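PDB 2P90: hypothetical protein Cgl1923 from Corynebacterium glutamicum ATCC 13032, which is of unknown function but belongs to the PAC2 family and may be related to proteasome assembly chaperones. Local coordinates for residues G25-A36 with F130-A140; M8-P16 with R115-L126. One frame throughout, in Å; residues are numbered along the deposited sequence.

Interaction 1 (G25-A36 with F130-A140)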
loop_
_atom_site.group_PDB
_atom_site.type_symbol
_atom_site.label_atom_id
_atom_site.label_comp_id
_atom_site.label_asym_id
_atom_site.label_seq_id
_atom_site.Cartn_x
_atom_site.Cartn_y
_atom_site.Cartn_z
ATOM N N GLY B 25 30.950 17.597 16.469
ATOM C CA GLY B 25 29.912 16.586 16.303
ATOM C C GLY B 25 29.966 15.854 14.971
ATOM O O GLY B 25 30.350 16.436 13.951
ATOM N N PRO B 26 29.532 14.578 14.958
ATOM C CA PRO B 26 29.501 13.826 13.697
ATOM C C PRO B 26 28.450 14.357 12.704
ATOM O O PRO B 26 27.550 15.114 13.062
ATOM C CB PRO B 26 29.158 12.408 14.151
ATOM C CG PRO B 26 28.332 12.632 15.389
ATOM C CD PRO B 26 29.006 13.776 16.083
ATOM N N THR B 27 28.619 14.004 11.443
ATOM C CA THR B 27 27.540 14.207 10.501
ATOM C C THR B 27 26.720 12.897 10.376
ATOM O O THR B 27 27.241 11.769 10.558
ATOM C CB THR B 27 28.010 14.851 9.142
ATOM O OG1 THR B 27 27.496 14.122 8.000
ATOM C CG2 THR B 27 29.485 14.935 9.071
ATOM N N LEU B 28 25.424 13.071 10.127
ATOM C CA LEU B 28 24.547 11.942 9.911
ATOM C C LEU B 28 24.292 11.777 8.416
ATOM O O LEU B 28 23.949 12.733 7.732
ATOM C CB LEU B 28 23.239 12.113 10.674
ATOM C CG LEU B 28 22.114 11.069 10.429
ATOM C CD1 LEU B 28 22.468 9.691 10.947
ATOM C CD2 LEU B 28 20.824 11.558 11.047
ATOM N N ILE B 29 24.434 10.542 7.947
ATOM C CA ILE B 29 24.047 10.129 6.598
ATOM C C ILE B 29 22.726 9.371 6.645
ATOM O O ILE B 29 22.571 8.427 7.414
ATOM C CB ILE B 29 25.159 9.249 5.987
ATOM C CG1 ILE B 29 26.475 10.042 6.056
ATOM C CG2 ILE B 29 24.802 8.798 4.554
ATOM C CD1 ILE B 29 27.657 9.179 5.865
ATOM N N VAL B 30 21.772 9.813 5.839
ATOM C CA VAL B 30 20.490 9.210 5.778
ATOM C C VAL B 30 20.400 8.527 4.398
ATOM O O VAL B 30 20.379 9.193 3.351
ATOM C CB VAL B 30 19.352 10.255 6.032
ATOM C CG1 VAL B 30 17.986 9.673 5.704
ATOM C CG2 VAL B 30 19.381 10.786 7.471
ATOM N N ALA B 31 20.372 7.188 4.434
ATOM C CA ALA B 31 20.253 6.337 3.246
ATOM C C ALA B 31 19.006 5.424 3.337
ATOM O O ALA B 31 19.125 4.259 3.760
ATOM C CB ALA B 31 21.509 5.483 3.102
ATOM N N LEU B 32 17.841 5.931 2.919
ATOM C CA LEU B 32 16.565 5.168 3.028
ATOM C C LEU B 32 16.152 4.603 1.698
ATOM O O LEU B 32 15.998 5.349 0.730
ATOM C CB LEU B 32 15.400 6.026 3.588
ATOM C CG LEU B 32 15.603 6.729 4.929
ATOM C CD1 LEU B 32 14.345 7.577 5.290
ATOM C CD2 LEU B 32 15.979 5.742 6.081
ATOM N N GLN B 33 15.954 3.290 1.667
ATOM C CA GLN B 33 15.614 2.582 0.450
ATOM C C GLN B 33 14.071 2.608 0.289
ATOM O O GLN B 33 13.331 2.500 1.265
ATOM C CB GLN B 33 16.214 1.167 0.534
ATOM C CG GLN B 33 16.152 0.324 -0.750
ATOM C CD GLN B 33 16.472 -1.201 -0.495
ATOM O OE1 GLN B 33 17.127 -1.560 0.509
ATOM N NE2 GLN B 33 16.022 -2.082 -1.409
ATOM N N GLY B 34 13.591 2.840 -0.927
ATOM C CA GLY B 34 12.162 2.806 -1.196
ATOM C C GLY B 34 11.592 4.021 -1.901
ATOM O O GLY B 34 10.426 4.020 -2.336
ATOM N N TYR B 35 12.416 5.047 -2.047
ATOM C CA TYR B 35 11.978 6.295 -2.650
ATOM C C TYR B 35 12.707 6.629 -3.947
ATOM O O TYR B 35 12.084 6.667 -5.020
ATOM C CB TYR B 35 12.107 7.444 -1.643
ATOM C CG TYR B 35 11.793 8.778 -2.249
ATOM C CD1 TYR B 35 10.542 9.012 -2.864
ATOM C CD2 TYR B 35 12.731 9.802 -2.250
ATOM C CE1 TYR B 35 10.224 10.233 -3.428
ATOM C CE2 TYR B 35 12.425 11.050 -2.843
ATOM C CZ TYR B 35 11.169 11.251 -3.414
ATOM O OH TYR B 35 10.849 12.469 -3.984
ATOM N N ALA B 36 14.014 6.901 -3.856
ATOM C CA ALA B 36 14.806 7.299 -5.026
ATOM C C ALA B 36 15.979 6.331 -5.195
ATOM O O ALA B 36 17.096 6.556 -4.678
ATOM C CB ALA B 36 15.290 8.733 -4.888
ATOM N N PHE B 130 22.839 13.021 19.901
ATOM C CA PHE B 130 24.210 12.657 19.558
ATOM C C PHE B 130 25.082 13.827 19.115
ATOM O O PHE B 130 26.220 13.633 18.689
ATOM C CB PHE B 130 24.239 11.485 18.585
ATOM C CG PHE B 130 23.919 10.179 19.242
ATOM C CD1 PHE B 130 24.931 9.416 19.831
ATOM C CD2 PHE B 130 22.597 9.733 19.331
ATOM C CE1 PHE B 130 24.649 8.220 20.451
ATOM C CE2 PHE B 130 22.294 8.570 19.974
ATOM C CZ PHE B 130 23.313 7.795 20.532
ATOM N N GLY B 131 24.548 15.039 19.285
ATOM C CA GLY B 131 25.220 16.275 18.910
ATOM C C GLY B 131 25.694 16.276 17.471
ATOM O O GLY B 131 26.801 16.712 17.188
ATOM N N VAL B 132 24.864 15.738 16.576
ATOM C CA VAL B 132 25.122 15.752 15.118
ATOM C C VAL B 132 25.159 17.205 14.687
ATOM O O VAL B 132 24.337 18.007 15.150
ATOM C CB VAL B 132 23.992 14.968 14.346
ATOM C CG1 VAL B 132 24.004 15.210 12.818
ATOM C CG2 VAL B 132 24.092 13.515 14.653
ATOM N N GLU B 133 26.074 17.533 13.782
ATOM C CA GLU B 133 26.232 18.916 13.325
ATOM C C GLU B 133 25.758 19.176 11.897
ATOM O O GLU B 133 25.568 20.316 11.517
ATOM C CB GLU B 133 27.676 19.417 13.563
ATOM C CG GLU B 133 28.652 19.208 12.402
ATOM C CD GLU B 133 28.587 20.325 11.328
ATOM O OE1 GLU B 133 28.806 19.976 10.129
ATOM O OE2 GLU B 133 28.310 21.521 11.679
ATOM N N ASN B 134 25.547 18.122 11.116
ATOM C CA ASN B 134 25.023 18.248 9.748
ATOM C C ASN B 134 24.383 16.934 9.286
ATOM O O ASN B 134 24.876 15.838 9.568
ATOM C CB ASN B 134 26.123 18.675 8.746
ATOM C CG ASN B 134 25.584 18.950 7.332
ATOM O OD1 ASN B 134 26.180 18.536 6.351
ATOM N ND2 ASN B 134 24.481 19.654 7.228
ATOM N N THR B 135 23.303 17.050 8.541
ATOM C CA THR B 135 22.623 15.851 8.050
ATOM C C THR B 135 22.569 15.837 6.526
ATOM O O THR B 135 22.194 16.820 5.904
ATOM C CB THR B 135 21.175 15.687 8.659
ATOM O OG1 THR B 135 21.272 15.591 10.085
ATOM C CG2 THR B 135 20.470 14.434 8.084
ATOM N N ILE B 136 22.929 14.687 5.975
ATOM C CA ILE B 136 22.919 14.471 4.552
ATOM C C ILE B 136 22.058 13.279 4.144
ATOM O O ILE B 136 22.395 12.151 4.468
ATOM C CB ILE B 136 24.348 14.218 3.984
ATOM C CG1 ILE B 136 25.333 15.309 4.456
ATOM C CG2 ILE B 136 24.256 14.080 2.435
ATOM C CD1 ILE B 136 26.759 15.187 3.849
ATOM N N CYS B 137 20.999 13.564 3.387
ATOM C CA CYS B 137 20.110 12.569 2.813
ATOM C C CYS B 137 20.456 12.222 1.375
ATOM O O CYS B 137 20.754 13.096 0.579
ATOM C CB CYS B 137 18.684 13.081 2.870
ATOM S SG CYS B 137 18.098 13.405 4.554
ATOM N N LEU B 138 20.411 10.937 1.045
ATOM C CA LEU B 138 20.833 10.473 -0.266
ATOM C C LEU B 138 19.658 10.069 -1.142
ATOM O O LEU B 138 18.716 9.448 -0.654
ATOM C CB LEU B 138 21.783 9.298 -0.111
ATOM C CG LEU B 138 22.968 9.488 0.837
ATOM C CD1 LEU B 138 23.864 8.240 0.763
ATOM C CD2 LEU B 138 23.769 10.799 0.564
ATOM N N TYR B 139 19.734 10.433 -2.430
ATOM C CA TYR B 139 18.685 10.195 -3.423
ATOM C C TYR B 139 19.390 9.771 -4.703
ATOM O O TYR B 139 20.479 10.252 -4.967
ATOM C CB TYR B 139 17.917 11.479 -3.704
ATOM C CG TYR B 139 17.341 12.129 -2.466
ATOM C CD1 TYR B 139 16.044 11.817 -2.055
ATOM C CD2 TYR B 139 18.088 13.052 -1.700
ATOM C CE1 TYR B 139 15.509 12.369 -0.929
ATOM C CE2 TYR B 139 17.544 13.627 -0.550
ATOM C CZ TYR B 139 16.250 13.269 -0.174
ATOM O OH TYR B 139 15.635 13.780 0.937
ATOM N N ALA B 140 18.815 8.840 -5.461
ATOM C CA ALA B 140 19.297 8.525 -6.809
ATOM C C ALA B 140 18.120 8.657 -7.772
ATOM O O ALA B 140 17.079 7.951 -7.639
ATOM C CB ALA B 140 19.897 7.149 -6.870
HETATM O O HOH W 1 17.686 8.646 2.001
#
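Gly25 begins the contact with a backbone touch, its CA lying 3.2 Å from the O of Gly131, the positive-phi residue of the Schellman motif that ends helix 116-129. At Pro26 the carbonyl oxygen accepts the N-H of Glu133, Pro26 O to Glu133 N 2.9 Å, and the ring, through CD, leans on the carbonyls of Phe130 and Gly131. From Leu28 the two segments run as neighbouring parallel strands, their axes 21° apart. Leu28 is gripped through both backbone groups, N to Asn134 O and O to the N of Ile136, while its CB rests on Val132 CG1 and its side chain lies alongside that of Thr135, pointing the same way. Ile29 turns to the other face with Ile136; its CG2 meets the CD1 tip of Leu138 at 3.9 Å, beneath helix 211-225. Val30 repeats the double grip, giving its N-H to Ile136 O and accepting from Leu138 N. On its face, Cys137 carries SG anti to its own carbonyl carbon (chi1 -61°), which brings the sulfur to 3.7 Å from Val30 CB, while Val30 CG2 touches Thr135 CG2. At Ala31 the strands part, and a water fills in: it donates to Val30 O and Leu138 O and accepts from Leu32 N. Beyond, the rings of Tyr35 and Tyr139 meet edge to edge, Tyr35 CE2 3.8 Å from Tyr139 CD1, and Ala36 O takes the N-H of Ala140 from above its carbonyl plane. This is the parallel pairing at the middle of an alpha/beta sheet: strand 27-33 is inserted between strands 103-108 and 134-143, which helix 116-129 joins in a beta-alpha-beta crossover.

Interaction 2 (M8-P16 with R115-L126); sequences MYELEYPSP and RWGDFSNAVVDL
Met8, Tyr9 and Leu126 supply most of this contact, in which the start of the modelled chain lies against one side of a helix without a direct hydrogen bond between them. Met8 works along its whole length. Its CB sits on Ala122 CB at 3.9 Å, and bends at chi2 and chi3 then carry the thioether along the helix toward its N-terminal end, where Met8 SD lies 3.7 Å from Asp118 CB and Met8 CE reaches Arg115 CD at 3.8 Å. The methionine crosses both side chains at about a right angle and touches their aliphatic carbons. Their charged ends form a salt bridge, Arg115 NH1 to Asp118 OD2, modelled too short for its length to be trusted, and Arg115 NH2 is paired with Glu65 of the second subunit. In the fold, strand 9-11 is an outermost strand, within this chain, of the mixed sheet, bonded antiparallel to strand 54-61, and helix 116-129 packs on the sheet here, with Phe61 of that inner strand touching both Tyr9 and Leu126. With CG between its backbone N and carbonyl carbon (chi1 61°), Tyr9 turns its ring to the helix, which meets it in two ways. Ala122 CB abuts the edge in the ring plane, 3.7 Å from Tyr9 CE1. Leu126 lies over a face: its CD1 stands 4.1 Å from the centroid of the Tyr9 ring, 9° off the normal, in a CH-pi contact, and Leu126 CD2 leans on Tyr9 CE2 at 3.7 Å. The two side chains overlap while running in opposite senses. Leu11 adds its CD2 methyl to the same CD2 of Leu126, at 4.1 Å. At the phenol end, Tyr9 OH shares a water with Asp125 OD2, although the water's distance to the carboxylate is doubtful.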
loop_
_atom_site.group_PDB
_atom_site.type_symbol
_atom_site.label_atom_id
_atom_site.label_comp_id
_atom_site.label_asym_id
_atom_site.label_seq_id
_atom_site.Cartn_x
_atom_site.Cartn_y
_atom_site.Cartn_z
ATOM N N MET B 8 8.958 4.650 18.890
ATOM C CA MET B 8 9.477 4.666 17.490
ATOM C C MET B 8 10.794 3.868 17.319
ATOM O O MET B 8 11.013 3.270 16.284
ATOM C CB MET B 8 9.539 6.109 16.922
ATOM C CG MET B 8 8.990 6.281 15.452
ATOM S SD MET B 8 7.241 5.926 15.064
ATOM C CE MET B 8 6.312 5.574 16.536
ATOM N N TYR B 9 11.642 3.835 18.341
ATOM C CA TYR B 9 12.902 3.097 18.284
ATOM C C TYR B 9 13.326 2.666 19.688
ATOM O O TYR B 9 12.808 3.165 20.672
ATOM C CB TYR B 9 14.026 3.960 17.676
ATOM C CG TYR B 9 14.321 5.211 18.464
ATOM C CD1 TYR B 9 13.665 6.406 18.160
ATOM C CD2 TYR B 9 15.225 5.203 19.536
ATOM C CE1 TYR B 9 13.886 7.558 18.904
ATOM C CE2 TYR B 9 15.475 6.377 20.290
ATOM C CZ TYR B 9 14.802 7.537 19.952
ATOM O OH TYR B 9 15.014 8.698 20.639
ATOM N N GLU B 10 14.317 1.785 19.739
ATOM C CA GLU B 10 14.930 1.326 20.957
ATOM C C GLU B 10 16.432 1.674 20.906
ATOM O O GLU B 10 17.102 1.423 19.910
ATOM C CB GLU B 10 14.738 -0.202 21.066
ATOM C CG GLU B 10 14.753 -0.755 22.478
ATOM C CD GLU B 10 13.771 -0.011 23.396
ATOM O OE1 GLU B 10 12.540 -0.097 23.128
ATOM O OE2 GLU B 10 14.226 0.662 24.366
ATOM N N LEU B 11 16.964 2.256 21.968
ATOM C CA LEU B 11 18.416 2.453 22.029
ATOM C C LEU B 11 19.121 1.176 22.373
ATOM O O LEU B 11 18.705 0.416 23.232
ATOM C CB LEU B 11 18.823 3.580 22.971
ATOM C CG LEU B 11 18.577 4.994 22.439
ATOM C CD1 LEU B 11 18.698 6.017 23.555
ATOM C CD2 LEU B 11 19.482 5.340 21.291
ATOM N N GLU B 12 20.198 0.919 21.670
ATOM C CA GLU B 12 20.965 -0.279 21.938
ATOM C C GLU B 12 21.670 -0.198 23.321
ATOM O O GLU B 12 22.136 0.871 23.767
ATOM C CB GLU B 12 21.930 -0.497 20.780
ATOM C CG GLU B 12 22.609 -1.832 20.784
ATOM C CD GLU B 12 21.739 -2.974 20.222
ATOM O OE1 GLU B 12 20.514 -2.777 19.894
ATOM O OE2 GLU B 12 22.326 -4.080 20.118
ATOM N N TYR B 13 21.682 -1.325 24.010
ATOM C CA TYR B 13 22.293 -1.417 25.326
ATOM C C TYR B 13 23.269 -2.593 25.332
ATOM O O TYR B 13 22.902 -3.676 24.882
ATOM C CB TYR B 13 21.228 -1.636 26.385
ATOM C CG TYR B 13 21.807 -1.683 27.765
ATOM C CD1 TYR B 13 21.850 -0.534 28.558
ATOM C CD2 TYR B 13 22.336 -2.875 28.288
ATOM C CE1 TYR B 13 22.393 -0.561 29.827
ATOM C CE2 TYR B 13 22.891 -2.910 29.568
ATOM C CZ TYR B 13 22.912 -1.744 30.324
ATOM O OH TYR B 13 23.440 -1.757 31.593
ATOM N N PRO B 14 24.530 -2.378 25.789
ATOM C CA PRO B 14 25.060 -1.094 26.288
ATOM C C PRO B 14 25.356 -0.149 25.125
ATOM O O PRO B 14 25.754 -0.595 24.043
ATOM C CB PRO B 14 26.363 -1.489 27.030
ATOM C CG PRO B 14 26.485 -2.994 26.903
ATOM C CD PRO B 14 25.581 -3.420 25.777
ATOM N N SER B 15 25.145 1.141 25.338
ATOM C CA SER B 15 25.236 2.067 24.224
ATOM C C SER B 15 26.685 2.180 23.705
ATOM O O SER B 15 27.625 2.088 24.491
ATOM C CB SER B 15 24.635 3.422 24.599
ATOM O OG SER B 15 24.698 4.301 23.492
ATOM N N PRO B 16 26.876 2.331 22.379
ATOM C CA PRO B 16 28.242 2.578 21.915
ATOM C C PRO B 16 28.694 4.013 22.207
ATOM O O PRO B 16 27.896 4.955 22.138
ATOM C CB PRO B 16 28.152 2.353 20.398
ATOM C CG PRO B 16 26.775 1.727 20.173
ATOM C CD PRO B 16 25.929 2.269 21.251
ATOM N N ARG B 115 3.733 6.729 9.592
ATOM C CA ARG B 115 4.129 7.611 10.690
ATOM C C ARG B 115 5.324 8.558 10.374
ATOM O O ARG B 115 6.237 8.709 11.233
ATOM C CB ARG B 115 4.484 6.782 11.932
ATOM C CG ARG B 115 3.338 5.977 12.554
ATOM C CD ARG B 115 3.459 6.072 14.094
ATOM N NE ARG B 115 2.202 5.684 14.632
ATOM C CZ ARG B 115 1.291 6.459 15.184
ATOM N NH1 ARG B 115 1.471 7.732 15.439
ATOM N NH2 ARG B 115 0.163 5.896 15.489
ATOM N N TRP B 116 5.317 9.191 9.198
ATOM C CA TRP B 116 6.392 10.118 8.836
ATOM C C TRP B 116 6.625 11.269 9.871
ATOM O O TRP B 116 7.767 11.631 10.115
ATOM C CB TRP B 116 6.184 10.669 7.435
ATOM C CG TRP B 116 6.488 9.689 6.312
ATOM C CD1 TRP B 116 6.835 8.336 6.415
ATOM C CD2 TRP B 116 6.437 9.974 4.925
ATOM N NE1 TRP B 116 7.002 7.791 5.158
ATOM C CE2 TRP B 116 6.763 8.771 4.229
ATOM C CE3 TRP B 116 6.128 11.122 4.187
ATOM C CZ2 TRP B 116 6.805 8.708 2.835
ATOM C CZ3 TRP B 116 6.151 11.045 2.787
ATOM C CH2 TRP B 116 6.486 9.856 2.137
ATOM N N GLY B 117 5.543 11.782 10.486
ATOM C CA GLY B 117 5.596 12.753 11.566
ATOM C C GLY B 117 6.344 12.270 12.795
ATOM O O GLY B 117 7.321 12.879 13.190
ATOM N N ASP B 118 5.897 11.172 13.412
ATOM C CA ASP B 118 6.620 10.600 14.546
ATOM C C ASP B 118 8.042 10.192 14.172
ATOM O O ASP B 118 8.953 10.356 14.971
ATOM C CB ASP B 118 5.883 9.407 15.148
ATOM C CG ASP B 118 4.476 9.771 15.685
ATOM O OD1 ASP B 118 4.219 10.947 16.009
ATOM O OD2 ASP B 118 3.617 8.866 15.778
ATOM N N PHE B 119 8.226 9.683 12.957
ATOM C CA PHE B 119 9.541 9.233 12.492
ATOM C C PHE B 119 10.545 10.376 12.338
ATOM O O PHE B 119 11.675 10.288 12.815
ATOM C CB PHE B 119 9.425 8.452 11.164
ATOM C CG PHE B 119 10.744 8.051 10.598
ATOM C CD1 PHE B 119 11.490 7.033 11.198
ATOM C CD2 PHE B 119 11.263 8.694 9.456
ATOM C CE1 PHE B 119 12.743 6.671 10.682
ATOM C CE2 PHE B 119 12.513 8.353 8.950
ATOM C CZ PHE B 119 13.254 7.341 9.547
ATOM N N SER B 120 10.146 11.431 11.644
ATOM C CA SER B 120 11.038 12.551 11.464
ATOM C C SER B 120 11.299 13.246 12.819
ATOM O O SER B 120 12.428 13.614 13.104
ATOM C CB SER B 120 10.466 13.478 10.422
ATOM O OG SER B 120 9.380 14.131 10.984
ATOM N N ASN B 121 10.294 13.335 13.692
ATOM C CA ASN B 121 10.547 13.760 15.065
ATOM C C ASN B 121 11.497 12.873 15.879
ATOM O O ASN B 121 12.296 13.386 16.614
ATOM C CB ASN B 121 9.249 14.047 15.811
ATOM C CG ASN B 121 8.589 15.340 15.328
ATOM O OD1 ASN B 121 9.152 16.422 15.472
ATOM N ND2 ASN B 121 7.405 15.232 14.755
ATOM N N ALA B 122 11.392 11.552 15.759
ATOM C CA ALA B 122 12.278 10.645 16.459
ATOM C C ALA B 122 13.715 10.809 15.949
ATOM O O ALA B 122 14.698 10.726 16.727
ATOM C CB ALA B 122 11.810 9.197 16.275
ATOM N N VAL B 123 13.835 11.041 14.636
ATOM C CA VAL B 123 15.145 11.241 14.061
ATOM C C VAL B 123 15.793 12.563 14.533
ATOM O O VAL B 123 16.997 12.586 14.852
ATOM C CB VAL B 123 15.207 11.034 12.528
ATOM C CG1 VAL B 123 16.610 11.384 12.034
ATOM C CG2 VAL B 123 14.921 9.575 12.200
ATOM N N VAL B 124 15.002 13.632 14.626
ATOM C CA VAL B 124 15.560 14.842 15.182
ATOM C C VAL B 124 15.941 14.726 16.656
ATOM O O VAL B 124 16.960 15.270 17.032
ATOM C CB VAL B 124 14.846 16.182 14.808
ATOM C CG1 VAL B 124 14.150 16.100 13.470
ATOM C CG2 VAL B 124 13.916 16.611 15.872
ATOM N N ASP B 125 15.199 13.972 17.468
ATOM C CA ASP B 125 15.648 13.758 18.850
ATOM C C ASP B 125 16.985 13.022 18.901
ATOM O O ASP B 125 17.755 13.194 19.854
ATOM C CB ASP B 125 14.659 12.958 19.704
ATOM C CG ASP B 125 13.288 13.603 19.802
ATOM O OD1 ASP B 125 13.172 14.873 19.788
ATOM O OD2 ASP B 125 12.322 12.798 19.888
ATOM N N LEU B 126 17.233 12.173 17.899
ATOM C CA LEU B 126 18.468 11.411 17.865
ATOM C C LEU B 126 19.650 12.284 17.434
ATOM O O LEU B 126 20.745 12.137 18.007
ATOM C CB LEU B 126 18.352 10.137 17.011
ATOM C CG LEU B 126 17.548 8.976 17.596
ATOM C CD1 LEU B 126 17.248 7.921 16.531
ATOM C CD2 LEU B 126 18.260 8.370 18.794
HETATM O O HOH W 2 12.310 10.446 20.423
#

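Interactions 1 and 2 lie on one mixed sheet but at different depths, their centres about 14 Å apart. Interaction 1, its centre about 8 Å from the centre of the chain, joins two strands and rests chiefly on backbone hydrogen bonds, with small apolar contacts on each face. Interaction 2, its centre about 19 Å from the same point, sets an outermost strand beside a helix and depends chiefly on side-chain packing, without a direct hydrogen bond: thioether, methyl groups and one aromatic ring. Helix 116-129 leads directly into strand 134-143, so the element packed in one contact delivers the strand paired in the other. Leu32 CD1 touches Phe119 CE2 at 4.2 Å, and both contacts also reach the second subunit.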